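Local structure of trimeric intracellular cation channel type 1B.2 (5EIK) at residues Y36-T39 / C40-V43; G98-V101 / W102-F106; F120-K123 / L124-V128; F228-Y231 / F232-S236. The protein forms a homotrimeric, PIP2-binding potassium channel of the endoplasmic reticulum that may supply counter-ions during rapid calcium release. All blocks are in the same frame, centred on the assembly; numbering follows the deposited sequence.

All four contacts are local, each lying within one transmembrane helix, and they follow one another along the chain without nesting or crossing; none closes a long loop. Contact 1 is on helix 30-47, contact 2 on helix 92-107, contact 3 near the start of helix 120-148 and contact 4 on helix 218-238. In space contact 1 stands between contacts 2 and 3 and touches both, so helix 30-47 joins helix 92-107 to helix 120-148. Contact 3 in turn meets contact 4 on helix 218-238. The row therefore ties four helices together, with the centres of contacts 2 and 4 about 26 Å apart.

Contact 1: residues Y36-T39 / C40-V43; sequences YVLT and CLSV
Val37 and Leu41, one helical turn apart, run alongside each other and point the same way. The touching atoms are the branch CG1 of Val37 and the methyl CD1 of Leu41, 4.0 Å apart. Val37 presents this methyl because CG1 stands opposite its own backbone nitrogen (chi1 174°), on the side of the carbonyl carbon and hence of the following turn. The same Leu41 methyl meets a second neighbour, Leu38, from another direction: CD2 of Leu38 comes to 4.1 Å from CD1 of Leu41, and these two side chains pass at a slant instead of lying parallel. One leucine tip thus closes over two residues of the preceding turn. On another flank Tyr36 and Cys40 are linked through the backbone, the amide N of Cys40 donating to O of Tyr36 at 2.8 Å. Ser42 N reaches Leu38 O less straight, with an N-H...O angle of 149°. The hydroxyl OG1 of Thr39 bonds back to the carbonyl of His35, the preceding turn, which satisfies a buried polar group inside the helix. Outside the segments, Tyr36 lies against Phe71 and helix 92-107, and Leu38 touches Lys130, a PIP2-binding residue of helix 120-148. The arrangement is i to i+3 and i to i+4 side-chain packing on a regular alpha helix, here the first transmembrane helix of the TRIC channel.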
loop_
_atom_site.group_PDB
_atom_site.type_symbol
_atom_site.label_atom_id
_atom_site.label_comp_id
_atom_site.label_asym_id
_atom_site.label_seq_id
_atom_site.Cartn_x
_atom_site.Cartn_y
_atom_site.Cartn_z
ATOM N N TYR A 36 -14.008 18.885 -5.800
ATOM C CA TYR A 36 -12.631 19.156 -6.216
ATOM C C TYR A 36 -12.085 20.413 -5.547
ATOM O O TYR A 36 -10.953 20.414 -5.054
ATOM C CB TYR A 36 -12.523 19.325 -7.734
ATOM C CG TYR A 36 -12.990 18.134 -8.523
ATOM C CD1 TYR A 36 -12.760 16.832 -8.070
ATOM C CD2 TYR A 36 -13.675 18.306 -9.723
ATOM C CE1 TYR A 36 -13.213 15.733 -8.798
ATOM C CE2 TYR A 36 -14.128 17.223 -10.458
ATOM C CZ TYR A 36 -13.898 15.941 -9.992
ATOM O OH TYR A 36 -14.374 14.880 -10.719
ATOM N N VAL A 37 -12.889 21.477 -5.537
ATOM C CA VAL A 37 -12.477 22.729 -4.918
ATOM C C VAL A 37 -12.129 22.524 -3.453
ATOM O O VAL A 37 -11.057 22.923 -3.007
ATOM C CB VAL A 37 -13.570 23.821 -5.025
ATOM C CG1 VAL A 37 -13.156 25.053 -4.235
ATOM C CG2 VAL A 37 -13.774 24.205 -6.473
ATOM N N LEU A 38 -13.028 21.901 -2.702
ATOM C CA LEU A 38 -12.767 21.665 -1.291
ATOM C C LEU A 38 -11.553 20.747 -1.093
ATOM O O LEU A 38 -10.737 20.962 -0.190
ATOM C CB LEU A 38 -14.015 21.079 -0.612
ATOM C CG LEU A 38 -15.175 22.082 -0.467
ATOM C CD1 LEU A 38 -16.428 21.411 0.102
ATOM C CD2 LEU A 38 -14.730 23.210 0.444
ATOM N N THR A 39 -11.413 19.734 -1.942
ATOM C CA THR A 39 -10.273 18.834 -1.835
ATOM C C THR A 39 -8.964 19.614 -2.058
ATOM O O THR A 39 -7.991 19.439 -1.314
ATOM C CB THR A 39 -10.367 17.682 -2.880
ATOM O OG1 THR A 39 -11.518 16.876 -2.607
ATOM C CG2 THR A 39 -9.122 16.808 -2.844
ATOM N N CYS A 40 -8.936 20.478 -3.070
ATOM C CA CYS A 40 -7.732 21.259 -3.357
ATOM C C CYS A 40 -7.401 22.244 -2.243
ATOM O O CYS A 40 -6.232 22.451 -1.913
ATOM C CB CYS A 40 -7.879 22.015 -4.676
ATOM S SG CYS A 40 -7.775 20.969 -6.127
ATOM N N LEU A 41 -8.432 22.853 -1.671
ATOM C CA LEU A 41 -8.234 23.784 -0.581
ATOM C C LEU A 41 -7.585 23.032 0.572
ATOM O O LEU A 41 -6.722 23.561 1.267
ATOM C CB LEU A 41 -9.576 24.374 -0.130
ATOM C CG LEU A 41 -10.295 25.217 -1.184
ATOM C CD1 LEU A 41 -11.624 25.720 -0.640
ATOM C CD2 LEU A 41 -9.400 26.374 -1.595
ATOM N N SER A 42 -8.004 21.788 0.769
ATOM C CA SER A 42 -7.463 20.973 1.846
ATOM C C SER A 42 -5.981 20.683 1.597
ATOM O O SER A 42 -5.144 20.844 2.489
ATOM C CB SER A 42 -8.261 19.672 1.960
ATOM O OG SER A 42 -7.789 18.881 3.034
ATOM N N VAL A 43 -5.648 20.268 0.383
ATOM C CA VAL A 43 -4.257 19.985 0.070
ATOM C C VAL A 43 -3.431 21.256 0.234
ATOM O O VAL A 43 -2.297 21.205 0.703
ATOM C CB VAL A 43 -4.090 19.461 -1.370
ATOM C CG1 VAL A 43 -2.617 19.382 -1.726
ATOM C CG2 VAL A 43 -4.729 18.082 -1.498
#

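Contact 2: residues G98-V101 / W102-F106; sequences GSIV and WYLVF. With CPL (1-palmitoyl-2-linoleoyl-sn-glycero-3-phosphocholine), chain C.
Val101 and Val105 lie side by side one turn apart and touch through different branches: CG1 of Val101 meets CG2 of Val105 at 4.0 Å. Both valines have CG1 opposite the backbone nitrogen (chi1 165° and 169°), which turns CG1 of the first forward and CG2 of the second back. Ile100 and Leu104 form a similar pair, Ile100 CG2 lying 4.1 Å from Leu104 CD1. Trp102 swings its indole away from the backbone nitrogen, and its ring edge, at CE3, comes to 3.4 Å from the carbonyl O of Ser99, in the plane of the ring. Tyr103, similarly extended, lays one ring face against the glycerol part of the phospholipid, CZ standing 3.5 Å from the ester oxygen O2. The Ile100 methyl CD1 instead meets an acyl chain, 3.9 Å from C21. Ser99 OG bonds to the carbonyl of Ile95 and to NE1 of Trp63. Ser99, Ile100 and Tyr103 thus bring the third transmembrane helix into the phosphatidylcholine pocket. The chemistry is divided: Val101 faces Tyr36 and Val37 of helix 30-47, while Ile100 and Tyr103 meet the lipid tail and glycerol region through apolar and van der Waals contacts.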
loop_
_atom_site.group_PDB
_atom_site.type_symbol
_atom_site.label_atom_id
_atom_site.label_comp_id
_atom_site.label_asym_id
_atom_site.label_seq_id
_atom_site.Cartn_x
_atom_site.Cartn_y
_atom_site.Cartn_z
ATOM N N GLY A 98 -11.213 18.112 -12.805
ATOM C CA GLY A 98 -10.416 18.136 -11.596
ATOM C C GLY A 98 -9.116 18.901 -11.768
ATOM O O GLY A 98 -8.697 19.653 -10.884
ATOM N N SER A 99 -8.467 18.711 -12.905
ATOM C CA SER A 99 -7.217 19.415 -13.171
ATOM C C SER A 99 -7.458 20.921 -13.343
ATOM O O SER A 99 -6.641 21.748 -12.917
ATOM C CB SER A 99 -6.564 18.852 -14.428
ATOM O OG SER A 99 -6.448 17.449 -14.324
ATOM N N ILE A 100 -8.581 21.274 -13.958
ATOM C CA ILE A 100 -8.906 22.683 -14.162
ATOM C C ILE A 100 -9.149 23.365 -12.820
ATOM O O ILE A 100 -8.637 24.459 -12.565
ATOM C CB ILE A 100 -10.127 22.842 -15.066
ATOM C CG1 ILE A 100 -9.750 22.448 -16.496
ATOM C CG2 ILE A 100 -10.633 24.280 -15.029
ATOM C CD1 ILE A 100 -10.932 22.398 -17.449
ATOM N N VAL A 101 -9.913 22.710 -11.956
ATOM C CA VAL A 101 -10.180 23.263 -10.637
ATOM C C VAL A 101 -8.854 23.437 -9.900
ATOM O O VAL A 101 -8.594 24.490 -9.317
ATOM C CB VAL A 101 -11.115 22.347 -9.808
ATOM C CG1 VAL A 101 -11.081 22.748 -8.337
ATOM C CG2 VAL A 101 -12.541 22.442 -10.344
ATOM N N TRP A 102 -8.016 22.401 -9.932
ATOM C CA TRP A 102 -6.713 22.447 -9.272
ATOM C C TRP A 102 -5.886 23.619 -9.807
ATOM O O TRP A 102 -5.256 24.349 -9.040
ATOM C CB TRP A 102 -5.944 21.138 -9.491
ATOM C CG TRP A 102 -4.468 21.288 -9.276
ATOM C CD1 TRP A 102 -3.810 21.349 -8.073
ATOM C CD2 TRP A 102 -3.479 21.503 -10.286
ATOM N NE1 TRP A 102 -2.470 21.597 -8.276
ATOM C CE2 TRP A 102 -2.236 21.697 -9.622
ATOM C CE3 TRP A 102 -3.518 21.557 -11.687
ATOM C CZ2 TRP A 102 -1.045 21.939 -10.312
ATOM C CZ3 TRP A 102 -2.327 21.799 -12.380
ATOM C CH2 TRP A 102 -1.108 21.985 -11.688
ATOM N N TYR A 103 -5.878 23.789 -11.125
ATOM C CA TYR A 103 -5.136 24.886 -11.732
ATOM C C TYR A 103 -5.651 26.232 -11.232
ATOM O O TYR A 103 -4.866 27.126 -10.894
ATOM C CB TYR A 103 -5.257 24.857 -13.251
ATOM C CG TYR A 103 -4.519 26.002 -13.897
ATOM C CD1 TYR A 103 -3.135 25.976 -14.032
ATOM C CD2 TYR A 103 -5.197 27.146 -14.310
ATOM C CE1 TYR A 103 -2.443 27.058 -14.557
ATOM C CE2 TYR A 103 -4.516 28.234 -14.836
ATOM C CZ TYR A 103 -3.141 28.183 -14.959
ATOM O OH TYR A 103 -2.458 29.250 -15.495
ATOM N N LEU A 104 -6.972 26.368 -11.188
ATOM C CA LEU A 104 -7.587 27.600 -10.730
ATOM C C LEU A 104 -7.350 27.864 -9.244
ATOM O O LEU A 104 -7.109 29.000 -8.846
ATOM C CB LEU A 104 -9.091 27.574 -11.010
ATOM C CG LEU A 104 -9.523 27.554 -12.479
ATOM C CD1 LEU A 104 -11.035 27.504 -12.565
ATOM C CD2 LEU A 104 -9.012 28.799 -13.183
ATOM N N VAL A 105 -7.410 26.822 -8.420
ATOM C CA VAL A 105 -7.207 27.003 -6.988
ATOM C C VAL A 105 -5.784 27.434 -6.644
ATOM O O VAL A 105 -5.572 28.264 -5.762
ATOM C CB VAL A 105 -7.570 25.714 -6.212
ATOM C CG1 VAL A 105 -7.101 25.813 -4.780
ATOM C CG2 VAL A 105 -9.081 25.507 -6.233
ATOM N N PHE A 106 -4.803 26.888 -7.348
ATOM C CA PHE A 106 -3.420 27.245 -7.068
ATOM C C PHE A 106 -2.852 28.390 -7.897
ATOM O O PHE A 106 -1.970 29.102 -7.429
ATOM C CB PHE A 106 -2.497 26.024 -7.240
ATOM C CG PHE A 106 -2.556 25.052 -6.102
ATOM C CD1 PHE A 106 -3.541 24.067 -6.050
ATOM C CD2 PHE A 106 -1.628 25.126 -5.070
ATOM C CE1 PHE A 106 -3.597 23.169 -4.988
ATOM C CE2 PHE A 106 -1.674 24.234 -4.003
ATOM C CZ PHE A 106 -2.663 23.253 -3.963
HETATM C C1 CPL C . -1.455 24.891 -18.366
HETATM C C2 CPL C . -2.997 25.270 -18.335
HETATM C C3 CPL C . -3.788 24.429 -17.287
HETATM C C4 CPL C . 0.870 25.235 -14.815
HETATM C C5 CPL C . 2.306 25.723 -14.561
HETATM C C6 CPL C . 1.738 27.873 -13.123
HETATM C C7 CPL C . 3.727 26.364 -12.642
HETATM C C8 CPL C . 3.312 27.431 -14.180
HETATM C C11 CPL C . -5.164 22.282 -17.635
HETATM C C12 CPL C . -5.823 21.475 -18.783
HETATM C C13 CPL C . -6.167 22.313 -20.056
HETATM C C14 CPL C . -7.674 22.324 -20.413
HETATM C C15 CPL C . -7.997 22.673 -21.891
HETATM C C16 CPL C . -9.341 22.038 -22.376
HETATM C C17 CPL C . -10.585 22.443 -21.573
HETATM C C18 CPL C . -11.477 23.540 -22.287
HETATM C C19 CPL C . -12.028 24.716 -21.369
HETATM C C20 CPL C . -13.521 24.676 -20.919
HETATM C C21 CPL C . -13.782 24.165 -19.492
HETATM C C22 CPL C . -13.834 25.307 -18.458
HETATM C C23 CPL C . -14.857 25.180 -17.351
HETATM C C24 CPL C . -14.425 25.844 -16.018
HETATM C C25 CPL C . -14.836 24.995 -14.802
HETATM C C26 CPL C . -14.566 25.736 -13.513
HETATM C C31 CPL C . -3.875 27.744 -18.912
HETATM C C32 CPL C . -5.077 27.256 -19.726
HETATM C C33 CPL C . -6.154 28.383 -19.923
HETATM C C34 CPL C . -6.497 28.613 -21.402
HETATM C C35 CPL C . -7.884 28.071 -21.828
HETATM C C36 CPL C . -7.836 27.354 -23.200
HETATM C C37 CPL C . -9.140 27.414 -23.993
HETATM C C38 CPL C . -8.941 27.762 -25.448
HETATM C C39 CPL C . -9.976 28.835 -25.857
HETATM C C40 CPL C . -9.708 29.969 -26.547
HETATM C C41 CPL C . -8.804 30.048 -27.782
HETATM C C42 CPL C . -9.643 29.666 -29.015
HETATM C C43 CPL C . -9.325 28.617 -29.823
HETATM C C44 CPL C . -9.539 27.170 -29.416
HETATM C C45 CPL C . -8.258 26.341 -29.305
HETATM N N CPL C . 2.461 26.591 -13.349
HETATM O O2 CPL C . -3.097 26.737 -18.097
HETATM O O3 CPL C . -3.967 23.143 -17.966
HETATM O O11 CPL C . -5.626 22.206 -16.448
HETATM O O31 CPL C . -3.553 28.955 -18.931
HETATM O O1P CPL C . 0.206 22.438 -17.219
HETATM O O2P CPL C . 1.574 24.527 -17.537
HETATM O O3P CPL C . -0.939 24.750 -16.962
HETATM O O4P CPL C . 0.756 23.847 -15.230
HETATM P P CPL C . 0.416 23.894 -16.775
#

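Contact 3: residues F120-K123 / L124-V128. With DMU (decyl-beta-D-maltopyranoside), chain K.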
loop_
_atom_site.group_PDB
_atom_site.type_symbol
_atom_site.label_atom_id
_atom_site.label_comp_id
_atom_site.label_asym_id
_atom_site.label_seq_id
_atom_site.Cartn_x
_atom_site.Cartn_y
_atom_site.Cartn_z
ATOM N N PHE A 120 -16.409 32.281 3.845
ATOM C CA PHE A 120 -17.379 31.449 4.559
ATOM C C PHE A 120 -18.704 31.106 3.872
ATOM O O PHE A 120 -19.033 29.937 3.720
ATOM C CB PHE A 120 -17.677 32.029 5.939
ATOM C CG PHE A 120 -18.297 31.039 6.877
ATOM C CD1 PHE A 120 -17.590 29.905 7.272
ATOM C CD2 PHE A 120 -19.587 31.229 7.358
ATOM C CE1 PHE A 120 -18.155 28.973 8.138
ATOM C CE2 PHE A 120 -20.161 30.303 8.226
ATOM C CZ PHE A 120 -19.442 29.171 8.616
ATOM N N PRO A 121 -19.482 32.113 3.451
ATOM C CA PRO A 121 -20.758 31.798 2.792
ATOM C C PRO A 121 -20.604 30.805 1.636
ATOM O O PRO A 121 -21.428 29.905 1.462
ATOM C CB PRO A 121 -21.246 33.165 2.305
ATOM C CG PRO A 121 -20.643 34.115 3.305
ATOM C CD PRO A 121 -19.245 33.569 3.481
ATOM N N VAL A 122 -19.545 30.980 0.852
ATOM C CA VAL A 122 -19.282 30.114 -0.293
ATOM C C VAL A 122 -18.790 28.736 0.143
ATOM O O VAL A 122 -19.291 27.701 -0.326
ATOM C CB VAL A 122 -18.231 30.763 -1.239
ATOM C CG1 VAL A 122 -17.849 29.799 -2.366
ATOM C CG2 VAL A 122 -18.797 32.056 -1.820
ATOM N N LYS A 123 -17.810 28.724 1.043
ATOM C CA LYS A 123 -17.260 27.473 1.532
ATOM C C LYS A 123 -18.398 26.636 2.097
ATOM O O LYS A 123 -18.388 25.407 2.011
ATOM C CB LYS A 123 -16.213 27.738 2.617
ATOM C CG LYS A 123 -15.566 26.476 3.167
ATOM C CD LYS A 123 -14.407 26.807 4.087
ATOM C CE LYS A 123 -13.823 25.551 4.717
ATOM N NZ LYS A 123 -13.350 24.575 3.697
ATOM N N LEU A 124 -19.389 27.318 2.656
ATOM C CA LEU A 124 -20.542 26.645 3.236
ATOM C C LEU A 124 -21.432 26.059 2.139
ATOM O O LEU A 124 -21.952 24.947 2.270
ATOM C CB LEU A 124 -21.329 27.631 4.095
ATOM C CG LEU A 124 -22.339 27.040 5.074
ATOM C CD1 LEU A 124 -22.199 27.749 6.413
ATOM C CD2 LEU A 124 -23.751 27.175 4.516
ATOM N N GLY A 125 -21.595 26.806 1.055
ATOM C CA GLY A 125 -22.407 26.325 -0.044
ATOM C C GLY A 125 -21.734 25.141 -0.711
ATOM O O GLY A 125 -22.392 24.171 -1.090
ATOM N N LEU A 126 -20.414 25.215 -0.852
ATOM C CA LEU A 126 -19.667 24.134 -1.472
ATOM C C LEU A 126 -19.771 22.864 -0.637
ATOM O O LEU A 126 -19.927 21.766 -1.168
ATOM C CB LEU A 126 -18.205 24.537 -1.633
ATOM C CG LEU A 126 -17.976 25.718 -2.575
ATOM C CD1 LEU A 126 -16.550 26.204 -2.446
ATOM C CD2 LEU A 126 -18.290 25.306 -4.003
ATOM N N SER A 127 -19.698 23.026 0.678
ATOM C CA SER A 127 -19.780 21.898 1.589
ATOM C C SER A 127 -21.092 21.149 1.445
ATOM O O SER A 127 -21.128 19.922 1.536
ATOM C CB SER A 127 -19.615 22.383 3.024
ATOM O OG SER A 127 -18.321 22.931 3.212
ATOM N N VAL A 128 -22.172 21.889 1.220
ATOM C CA VAL A 128 -23.477 21.263 1.058
ATOM C C VAL A 128 -23.464 20.405 -0.193
ATOM O O VAL A 128 -23.839 19.229 -0.150
ATOM C CB VAL A 128 -24.605 22.324 0.966
ATOM C CG1 VAL A 128 -25.928 21.666 0.616
ATOM C CG2 VAL A 128 -24.738 23.040 2.308
HETATM C C1 DMU K . -28.069 19.921 -11.266
HETATM C C2 DMU K . -29.198 19.546 -12.262
HETATM C C3 DMU K . -30.586 20.250 -11.849
HETATM C C4 DMU K . -30.338 21.706 -11.515
HETATM O O5 DMU K . -29.394 21.817 -10.441
HETATM C C6 DMU K . -28.094 21.436 -10.939
HETATM O O7 DMU K . -31.674 20.311 -13.009
HETATM O O16 DMU K . -27.098 21.721 -9.943
HETATM C C18 DMU K . -26.711 23.094 -10.100
HETATM C C19 DMU K . -25.660 23.430 -9.038
HETATM C C22 DMU K . -25.787 24.888 -8.620
HETATM C C25 DMU K . -25.685 24.966 -7.101
HETATM C C28 DMU K . -25.914 26.413 -6.664
HETATM C C31 DMU K . -25.513 26.586 -5.200
HETATM C C34 DMU K . -24.071 27.107 -5.126
HETATM C C37 DMU K . -23.848 27.843 -3.798
HETATM C C40 DMU K . -22.409 27.611 -3.319
HETATM C C43 DMU K . -21.499 28.709 -3.887
HETATM O O49 DMU K . -26.811 19.602 -11.865
HETATM O O55 DMU K . -29.323 18.107 -12.259
HETATM C C57 DMU K . -31.656 22.359 -11.099
HETATM O O61 DMU K . -31.491 23.777 -11.031
HETATM C C5 DMU K . -32.933 18.625 -14.218
HETATM C C7 DMU K . -34.322 19.283 -14.208
HETATM C C8 DMU K . -35.117 18.910 -13.018
HETATM C C9 DMU K . -34.329 19.262 -11.736
HETATM O O1 DMU K . -33.062 18.646 -11.753
HETATM C C10 DMU K . -32.210 18.957 -12.920
HETATM O O2 DMU K . -36.295 19.626 -13.022
HETATM O O3 DMU K . -32.160 19.029 -15.297
HETATM O O4 DMU K . -35.065 18.892 -15.399
HETATM C C11 DMU K . -35.094 18.897 -10.464
HETATM O O6 DMU K . -34.401 19.355 -9.301
#
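Val122 and Leu126 make the close-packed side of this turn of the fourth transmembrane helix. They lie next to each other and point the same way, with CG1 of Val122 at 3.8 Å from CD1 of Leu126, and the backbone adds a nearly straight bond from Leu126 N to Val122 O (N-H...O 164°). The carbonyl of Lys123 is gripped twice by Ser127. Its side-chain OG donates at 2.8 Å to Lys123 O and its amide N at 3.0 Å to the same oxygen, from opposite faces of the carbonyl plane. The hydroxyl folds back this way because OG sits beside its own backbone nitrogen (chi1 -64°), so a buried polar group is satisfied within the helix. The other side is more open to the surroundings. Phe120 is exposed, though its ring still touches Leu124 obliquely, CE2 meeting CD1 of Leu124 at 3.7 Å. Pro121, also exposed, takes part chiefly through its carbonyl, the acceptor for Gly125 N. Where Gly125 has no side chain, a detergent tail lies close over the backbone: C40 of the decyl maltoside comes to 3.5 Å from CA of Gly125. On the protein side, Lys123, Leu126 and Ser127 rest on Leu38 of helix 30-47. Leu124 packs on Leu234 and Ser127 on Lys233, both of helix 218-238, so this early part of helix 120-148 packs against both helices, on adjoining flanks.

Contact 4: residues F228-Y231 / F232-S236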
loop_
_atom_site.group_PDB
_atom_site.type_symbol
_atom_site.label_atom_id
_atom_site.label_comp_id
_atom_site.label_asym_id
_atom_site.label_seq_id
_atom_site.Cartn_x
_atom_site.Cartn_y
_atom_site.Cartn_z
ATOM N N PHE A 228 -28.531 14.137 7.227
ATOM C CA PHE A 228 -27.604 13.960 8.333
ATOM C C PHE A 228 -26.194 14.368 7.938
ATOM O O PHE A 228 -25.490 14.999 8.731
ATOM C CB PHE A 228 -27.625 12.516 8.845
ATOM C CG PHE A 228 -28.655 12.277 9.915
ATOM C CD1 PHE A 228 -28.551 12.917 11.150
ATOM C CD2 PHE A 228 -29.747 11.445 9.682
ATOM C CE1 PHE A 228 -29.521 12.737 12.139
ATOM C CE2 PHE A 228 -30.724 11.257 10.664
ATOM C CZ PHE A 228 -30.609 11.907 11.895
ATOM N N PHE A 229 -25.778 14.027 6.721
ATOM C CA PHE A 229 -24.438 14.402 6.273
ATOM C C PHE A 229 -24.303 15.912 6.292
ATOM O O PHE A 229 -23.350 16.449 6.867
ATOM C CB PHE A 229 -24.138 13.900 4.856
ATOM C CG PHE A 229 -23.596 12.500 4.806
ATOM C CD1 PHE A 229 -22.515 12.127 5.601
ATOM C CD2 PHE A 229 -24.154 11.555 3.949
ATOM C CE1 PHE A 229 -21.997 10.829 5.544
ATOM C CE2 PHE A 229 -23.645 10.256 3.883
ATOM C CZ PHE A 229 -22.565 9.892 4.682
ATOM N N ILE A 230 -25.258 16.598 5.670
ATOM C CA ILE A 230 -25.214 18.051 5.628
ATOM C C ILE A 230 -25.219 18.611 7.041
ATOM O O ILE A 230 -24.475 19.540 7.346
ATOM C CB ILE A 230 -26.408 18.640 4.851
ATOM C CG1 ILE A 230 -26.337 18.215 3.386
ATOM C CG2 ILE A 230 -26.383 20.169 4.936
ATOM C CD1 ILE A 230 -27.611 18.521 2.590
ATOM N N TYR A 231 -26.049 18.037 7.906
ATOM C CA TYR A 231 -26.124 18.510 9.277
ATOM C C TYR A 231 -24.786 18.404 10.000
ATOM O O TYR A 231 -24.227 19.411 10.431
ATOM C CB TYR A 231 -27.170 17.733 10.067
ATOM C CG TYR A 231 -27.175 18.130 11.521
ATOM C CD1 TYR A 231 -27.725 19.341 11.928
ATOM C CD2 TYR A 231 -26.561 17.327 12.482
ATOM C CE1 TYR A 231 -27.662 19.750 13.257
ATOM C CE2 TYR A 231 -26.490 17.724 13.814
ATOM C CZ TYR A 231 -27.042 18.938 14.195
ATOM O OH TYR A 231 -26.966 19.343 15.508
ATOM N N PHE A 232 -24.279 17.186 10.150
ATOM C CA PHE A 232 -23.006 16.991 10.836
ATOM C C PHE A 232 -21.908 17.857 10.233
ATOM O O PHE A 232 -21.056 18.383 10.950
ATOM C CB PHE A 232 -22.585 15.520 10.792
ATOM C CG PHE A 232 -23.422 14.627 11.663
ATOM C CD1 PHE A 232 -23.561 14.893 13.022
ATOM C CD2 PHE A 232 -24.076 13.520 11.125
ATOM C CE1 PHE A 232 -24.340 14.071 13.834
ATOM C CE2 PHE A 232 -24.858 12.690 11.930
ATOM C CZ PHE A 232 -24.990 12.966 13.285
ATOM N N LYS A 233 -21.935 18.010 8.916
ATOM C CA LYS A 233 -20.939 18.826 8.241
ATOM C C LYS A 233 -21.107 20.300 8.610
ATOM O O LYS A 233 -20.138 20.969 8.972
ATOM C CB LYS A 233 -21.043 18.647 6.724
ATOM C CG LYS A 233 -20.199 19.622 5.916
ATOM C CD LYS A 233 -18.737 19.623 6.343
ATOM C CE LYS A 233 -18.094 18.263 6.149
ATOM N NZ LYS A 233 -16.619 18.320 6.356
ATOM N N LEU A 234 -22.333 20.807 8.523
ATOM C CA LEU A 234 -22.582 22.207 8.858
ATOM C C LEU A 234 -22.313 22.486 10.335
ATOM O O LEU A 234 -21.840 23.567 10.694
ATOM C CB LEU A 234 -24.018 22.600 8.504
ATOM C CG LEU A 234 -24.352 22.585 7.011
ATOM C CD1 LEU A 234 -25.712 23.229 6.795
ATOM C CD2 LEU A 234 -23.277 23.335 6.223
ATOM N N ALA A 235 -22.610 21.510 11.184
ATOM C CA ALA A 235 -22.384 21.653 12.615
ATOM C C ALA A 235 -20.906 21.900 12.891
ATOM O O ALA A 235 -20.548 22.847 13.585
ATOM C CB ALA A 235 -22.851 20.400 13.353
ATOM N N SER A 236 -20.043 21.052 12.342
ATOM C CA SER A 236 -18.611 21.204 12.558
ATOM C C SER A 236 -18.058 22.508 11.985
ATOM O O SER A 236 -17.069 23.039 12.494
ATOM C CB SER A 236 -17.851 20.013 11.966
ATOM O OG SER A 236 -18.055 19.911 10.570
#
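Phe228, Tyr231 and Phe232 gather into an aromatic cluster on the seventh transmembrane helix. Tyr231 turns its ring edge toward one face of Phe232, a T-shaped pair with planes at 66° and centroids 5.6 Å apart; CD2 of Tyr231 stands over the rim of that face, 3.9 Å from CD1 of Phe232. Phe228 and Phe232 point the same way with planes only 23° apart, but are slid so far past each other that the rings barely overlap. They meet where CD1 of Phe228 lies 3.8 Å from CE2 of Phe232. Tyr231 and Phe232 differ in chi1: CG of Tyr231 is opposite its backbone nitrogen (175°), which carries its ring outward and slightly toward the following turn, whereas CG of Phe232 lies beside its own and the ring folds back toward the carbonyl of Phe228, CD2 of Phe232 coming to 3.1 Å from O of Phe228.

The aliphatic pair across the two segments is Ile230 and Leu234, side by side and pointing the same way, CG2 of the first touching CD1 of the second at 3.6 Å.

Among the polar links, the bond from Ala235 N to Tyr231 O is 2.8 Å long. Ser236 OG also donates to Lys233 O at 2.8 Å.

Around these residues, Lys233 belongs to the PIP2 pocket and touches Glu131, while Tyr231 and Ala235 lie against Asp243, the last modelled residue. Phe229 packs on helices 120-148 and 194-209, and Ile230 rests on Val128, joining helix 218-238 to helix 120-148.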